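Long-range contacts in Cfl (Pectobacterium brasiliense, PDB 7A9J), which acts as a coronafacic acid ligase of the ATP-dependent AMP-binding family, probably activating carboxylic acids for amide synthesis: residues A[342-347]-A[357-361]; A[374-380]-A[405-411]. The protein carries 1 engineered substitution. All blocks are in the same frame, centred on the assembly; numbering follows the deposited sequence.

Contact 1 (A[342-347]-A[357-361]); sequences PVIYHH and IGWPL. With R4Z (6-ethyl-1-oxidanylidene-indene-4-carboxylic acid), chain B.
L361 lies across the backbone of P342 and V343, and its side chain can be followed atom by atom from P342 past V343 to Y345. CB lies 3.5 Å from V343 O, the same oxygen that takes the backbone N-H of L361 in a nearly straight bond (174°). CG sits beside the backbone N, anti to the carbonyl carbon (chi1 -75°), and remains close to that oxygen before the branches part. CD1 reaches back to P342 O at 3.3 Å, a buried carbonyl oxygen without a polar partner in the model; CD2 turns the other way and touches Y345 CB at 3.6 Å. Further along this antiparallel hairpin, Y345 and W359 form a hydrogen-bonded pair through both backbone N-H groups. I344 approaches from the other face of the sheet, its CG2 only 3.2 Å from I357 O. The far end of the hairpin is aromatic. W359 directs the edge of its six-membered ring at the face of H346, an edge-to-face pair with planes 85° apart, while its CZ3 comes within 3.4 Å of H347 CE1 in an oblique approach. A face of H346 also receives G358 CA in a CH-pi contact, 4.0 Å from CA to the ring centroid; NE2 of H346 is hydrogen-bonded to S356 OG and its ND1 to the backbone N of D348. At the opposite end, P342 CB lies 3.3 Å from O01 of the bound indene acid R4Z, so the hairpin contributes to the wall of the ligand pocket. The hairpin runs between strands 331-335 and 418-423: a classic bulge sets V343 and I344 together opposite Y334, and I357 and G358 bond to L418.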
# COMPACT_ATOMS: atom_id res chain seq x y z
N PRO A 342 6.83 -2.66 -5.09
CA PRO A 342 5.86 -2.97 -6.16
C PRO A 342 6.50 -3.89 -7.19
O PRO A 342 7.64 -3.69 -7.64
CB PRO A 342 5.59 -1.59 -6.80
CG PRO A 342 6.09 -0.59 -5.73
CD PRO A 342 7.33 -1.28 -5.17
N VAL A 343 5.72 -4.88 -7.66
CA VAL A 343 6.26 -5.74 -8.70
C VAL A 343 5.39 -5.82 -9.94
O VAL A 343 5.88 -6.23 -10.99
CB VAL A 343 6.50 -7.18 -8.16
CG1 VAL A 343 7.67 -7.10 -7.13
CG2 VAL A 343 5.22 -7.77 -7.52
N ILE A 344 4.11 -5.54 -9.84
CA ILE A 344 3.20 -5.62 -10.98
C ILE A 344 2.40 -4.32 -10.99
O ILE A 344 1.93 -3.87 -9.95
CB ILE A 344 2.30 -6.87 -10.88
CG1 ILE A 344 3.14 -8.12 -11.07
CG2 ILE A 344 1.23 -6.80 -11.98
CD1 ILE A 344 2.44 -9.47 -10.58
N TYR A 345 2.28 -3.73 -12.16
CA TYR A 345 1.72 -2.41 -12.29
C TYR A 345 0.70 -2.38 -13.40
O TYR A 345 0.99 -2.83 -14.51
CB TYR A 345 2.87 -1.45 -12.54
CG TYR A 345 2.51 -0.05 -12.96
CD1 TYR A 345 1.58 0.70 -12.26
CD2 TYR A 345 3.15 0.52 -14.06
CE1 TYR A 345 1.26 2.02 -12.65
CE2 TYR A 345 2.83 1.83 -14.48
CZ TYR A 345 1.88 2.57 -13.76
OH TYR A 345 1.61 3.87 -14.17
N HIS A 346 -0.49 -1.84 -13.10
CA HIS A 346 -1.52 -1.72 -14.10
C HIS A 346 -1.69 -0.24 -14.42
O HIS A 346 -2.26 0.51 -13.63
CB HIS A 346 -2.84 -2.34 -13.61
CG HIS A 346 -3.72 -2.70 -14.73
ND1 HIS A 346 -3.72 -2.01 -15.92
CD2 HIS A 346 -4.59 -3.74 -14.90
CE1 HIS A 346 -4.55 -2.60 -16.77
NE2 HIS A 346 -5.07 -3.67 -16.18
N HIS A 347 -1.13 0.19 -15.55
CA HIS A 347 -1.17 1.62 -15.83
C HIS A 347 -2.52 2.06 -16.40
O HIS A 347 -2.71 3.23 -16.63
CB HIS A 347 -0.04 1.96 -16.81
CG HIS A 347 -0.14 1.20 -18.08
ND1 HIS A 347 0.39 -0.06 -18.22
CD2 HIS A 347 -0.73 1.51 -19.26
CE1 HIS A 347 0.14 -0.50 -19.45
NE2 HIS A 347 -0.55 0.42 -20.10
N ILE A 357 -4.54 -7.45 -13.09
CA ILE A 357 -3.58 -6.73 -12.26
C ILE A 357 -2.44 -6.10 -13.02
O ILE A 357 -1.62 -5.37 -12.39
CB ILE A 357 -3.01 -7.58 -11.13
CG1 ILE A 357 -2.30 -8.81 -11.70
CG2 ILE A 357 -4.13 -7.88 -10.13
CD1 ILE A 357 -1.73 -9.68 -10.59
N GLY A 358 -2.35 -6.26 -14.32
CA GLY A 358 -1.32 -5.50 -15.00
C GLY A 358 -0.09 -6.31 -15.37
O GLY A 358 -0.13 -7.55 -15.51
N TRP A 359 1.03 -5.62 -15.50
CA TRP A 359 2.22 -6.17 -16.09
C TRP A 359 3.36 -6.22 -15.08
O TRP A 359 3.59 -5.23 -14.37
CB TRP A 359 2.67 -5.31 -17.29
CG TRP A 359 1.79 -5.42 -18.48
CD1 TRP A 359 1.99 -6.26 -19.56
CD2 TRP A 359 0.50 -4.78 -18.71
NE1 TRP A 359 0.97 -6.13 -20.45
CE2 TRP A 359 0.05 -5.23 -19.97
CE3 TRP A 359 -0.24 -3.80 -18.02
CZ2 TRP A 359 -1.18 -4.81 -20.53
CZ3 TRP A 359 -1.46 -3.38 -18.57
CH2 TRP A 359 -1.92 -3.92 -19.81
N PRO A 360 4.21 -7.24 -15.14
CA PRO A 360 5.43 -7.22 -14.29
C PRO A 360 6.30 -6.02 -14.62
O PRO A 360 6.53 -5.66 -15.78
CB PRO A 360 6.15 -8.54 -14.66
CG PRO A 360 4.95 -9.47 -15.06
CD PRO A 360 4.05 -8.53 -15.86
N LEU A 361 6.82 -5.42 -13.56
CA LEU A 361 7.75 -4.32 -13.68
C LEU A 361 9.10 -4.81 -14.19
O LEU A 361 9.37 -6.01 -14.22
CB LEU A 361 7.82 -3.67 -12.32
CG LEU A 361 6.56 -2.85 -12.04
CD1 LEU A 361 6.55 -2.41 -10.51
CD2 LEU A 361 6.40 -1.64 -12.97
C13 R4Z B . 6.16 -3.14 -0.54
C15 R4Z B . 4.33 -2.57 -2.20
C02 R4Z B . 2.35 -1.89 -3.74
C03 R4Z B . 1.00 -1.57 -3.67
C04 R4Z B . 0.62 -1.80 -2.20
C05 R4Z B . 3.03 -2.23 -2.52
C06 R4Z B . 2.04 -2.18 -1.51
C07 R4Z B . 2.42 -2.44 -0.20
C08 R4Z B . 1.36 -2.38 0.92
C11 R4Z B . 3.74 -2.74 0.12
C12 R4Z B . 4.73 -2.80 -0.88
C14 R4Z B . 6.89 -1.90 0.06
O01 R4Z B . 2.93 -1.88 -4.80
O09 R4Z B . 1.78 -2.34 2.11
O10 R4Z B . 0.11 -2.40 0.68

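Contact 2 (A[374-380]-A[405-411]); sequences SNGELLI and ATGDLVR
L378 packs its CB against CG2 of V410 at 3.8 Å, the two side chains crossing at a slant. The carbonyl of L378 gathers two donors from one residue: T406 OG1 at 2.7 Å and T406 N at 3.1 Å. With OG1 held between the backbone N and the carbonyl carbon (chi1 62°), the T406 hydroxyl also accepts the N-H of D408, closing an ST turn at the corner where the chain bends around G407. The same rotamer leaves CG2 3.5 Å from I380 CD1, with the side chains crossing at about a right angle. E377 stretches out fully past CG to bring OE2 to the backbone N of G407, 2.8 Å away, using the anti side of the carboxylate. Between E377 and L379 the register shifts by two residues, a beta bulge that coincides with the corner at G407. On the other side of the bulge G376 and V410 form an antiparallel hydrogen-bonded pair, exchanging two backbone bonds. At the N375 end, N375 and R411 lie side by side; R411 NH1 donates to N375 OD1 at 3.0 Å, and that oxygen lies close to the guanidinium plane. T406-G407-D408 matches the TGD motif of adenylate-forming enzymes, whose aspartate contacts the AMP ribose in relatives; here D408 is hydrogen-bonded to Y334 OH and salt-bridged to R423. Strand 376-381 is flanked on its other edge by strand 365-368, and strand 408-412 pairs with 418-423 through L409 and L421.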
# COMPACT_ATOMS: atom_id res chain seq x y z
N SER A 374 -4.46 -23.04 -18.58
CA SER A 374 -3.87 -21.70 -18.68
C SER A 374 -3.90 -20.93 -17.36
O SER A 374 -3.25 -19.87 -17.27
CB SER A 374 -4.57 -20.87 -19.76
OG SER A 374 -5.96 -20.73 -19.47
N ASN A 375 -4.65 -21.40 -16.35
CA ASN A 375 -4.78 -20.62 -15.09
C ASN A 375 -3.96 -21.26 -13.97
O ASN A 375 -3.98 -22.49 -13.80
CB ASN A 375 -6.26 -20.58 -14.67
CG ASN A 375 -7.18 -20.13 -15.81
OD1 ASN A 375 -6.80 -19.29 -16.64
ND2 ASN A 375 -8.38 -20.63 -15.82
N GLY A 376 -3.24 -20.44 -13.18
CA GLY A 376 -2.58 -21.07 -12.06
C GLY A 376 -2.12 -20.05 -11.05
O GLY A 376 -2.27 -18.84 -11.25
N GLU A 377 -1.54 -20.55 -9.96
CA GLU A 377 -1.01 -19.63 -8.95
C GLU A 377 0.16 -18.78 -9.46
O GLU A 377 1.10 -19.30 -10.07
CB GLU A 377 -0.56 -20.42 -7.70
CG GLU A 377 -0.12 -19.45 -6.61
CD GLU A 377 0.21 -20.11 -5.27
OE1 GLU A 377 0.35 -21.36 -5.23
OE2 GLU A 377 0.34 -19.35 -4.28
N LEU A 378 0.09 -17.48 -9.18
CA LEU A 378 1.14 -16.53 -9.52
C LEU A 378 2.28 -16.66 -8.51
O LEU A 378 2.05 -16.49 -7.30
CB LEU A 378 0.60 -15.11 -9.51
CG LEU A 378 1.60 -14.01 -9.67
CD1 LEU A 378 2.30 -14.19 -10.99
CD2 LEU A 378 0.81 -12.68 -9.57
N LEU A 379 3.47 -16.95 -9.02
CA LEU A 379 4.72 -16.95 -8.28
C LEU A 379 5.61 -15.82 -8.79
O LEU A 379 5.65 -15.55 -9.99
CB LEU A 379 5.45 -18.29 -8.46
CG LEU A 379 4.65 -19.59 -8.31
CD1 LEU A 379 5.55 -20.81 -8.38
CD2 LEU A 379 3.93 -19.52 -7.02
N ILE A 380 6.33 -15.16 -7.89
CA ILE A 380 7.05 -13.94 -8.28
C ILE A 380 8.46 -13.97 -7.71
O ILE A 380 8.66 -14.33 -6.54
CB ILE A 380 6.33 -12.64 -7.82
CG1 ILE A 380 4.91 -12.58 -8.42
CG2 ILE A 380 7.16 -11.37 -8.26
CD1 ILE A 380 4.06 -11.56 -7.71
N ALA A 405 5.13 -17.50 -3.39
CA ALA A 405 3.79 -17.92 -3.77
C ALA A 405 2.77 -16.92 -3.25
O ALA A 405 2.61 -16.77 -2.04
CB ALA A 405 3.48 -19.32 -3.23
N THR A 406 2.08 -16.25 -4.16
CA THR A 406 1.19 -15.15 -3.77
C THR A 406 -0.16 -15.62 -3.23
O THR A 406 -0.85 -14.83 -2.58
CB THR A 406 0.89 -14.27 -4.97
OG1 THR A 406 0.22 -15.08 -5.95
CG2 THR A 406 2.18 -13.67 -5.57
N GLY A 407 -0.59 -16.83 -3.56
CA GLY A 407 -1.93 -17.30 -3.26
C GLY A 407 -2.99 -16.79 -4.21
O GLY A 407 -4.17 -17.08 -3.99
N ASP A 408 -2.59 -16.06 -5.26
CA ASP A 408 -3.49 -15.49 -6.27
C ASP A 408 -3.39 -16.29 -7.56
O ASP A 408 -2.30 -16.70 -7.96
CB ASP A 408 -3.15 -14.04 -6.55
CG ASP A 408 -3.44 -13.12 -5.35
OD1 ASP A 408 -2.71 -12.13 -5.19
OD2 ASP A 408 -4.36 -13.49 -4.54
N LEU A 409 -4.53 -16.52 -8.19
CA LEU A 409 -4.64 -17.21 -9.47
C LEU A 409 -4.62 -16.19 -10.61
O LEU A 409 -5.27 -15.15 -10.52
CB LEU A 409 -5.93 -17.96 -9.53
CG LEU A 409 -6.05 -19.06 -8.47
CD1 LEU A 409 -7.37 -19.81 -8.66
CD2 LEU A 409 -4.90 -20.03 -8.68
N VAL A 410 -3.92 -16.51 -11.68
CA VAL A 410 -3.83 -15.59 -12.82
C VAL A 410 -3.79 -16.40 -14.11
O VAL A 410 -3.61 -17.63 -14.13
CB VAL A 410 -2.59 -14.66 -12.78
CG1 VAL A 410 -2.62 -13.70 -11.57
CG2 VAL A 410 -1.31 -15.52 -12.82
N ARG A 411 -3.94 -15.66 -15.21
CA ARG A 411 -3.69 -16.16 -16.54
C ARG A 411 -2.96 -15.05 -17.26
O ARG A 411 -3.30 -13.89 -17.07
CB ARG A 411 -4.99 -16.49 -17.30
CG ARG A 411 -4.74 -16.82 -18.73
CD ARG A 411 -6.04 -17.20 -19.42
NE ARG A 411 -7.02 -16.10 -19.46
CZ ARG A 411 -8.16 -16.12 -18.78
NH1 ARG A 411 -8.46 -17.14 -17.98
NH2 ARG A 411 -9.02 -15.12 -18.90

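How the contacts relate
Contact 1 closes before contact 2 opens along the chain, and their centres lie about 14 Å apart, yet their apolar side chains touch. I344 CD1 is the main point of junction, 3.7 Å from L378 CD2 and 3.9 Å from I380 CD1; V343 CG2 adds a 4.0 Å contact to I380 CD1. Strand 418-423 pairs with strands from both, and Y334 is a second shared neighbour: its backbone bonds to the bulge of contact 1, its hydroxyl to D408 of contact 2. Contact 1 meets R4Z directly through P342, whereas contact 2 is farther from the ligand, with the I380 side chain about 10 Å from it.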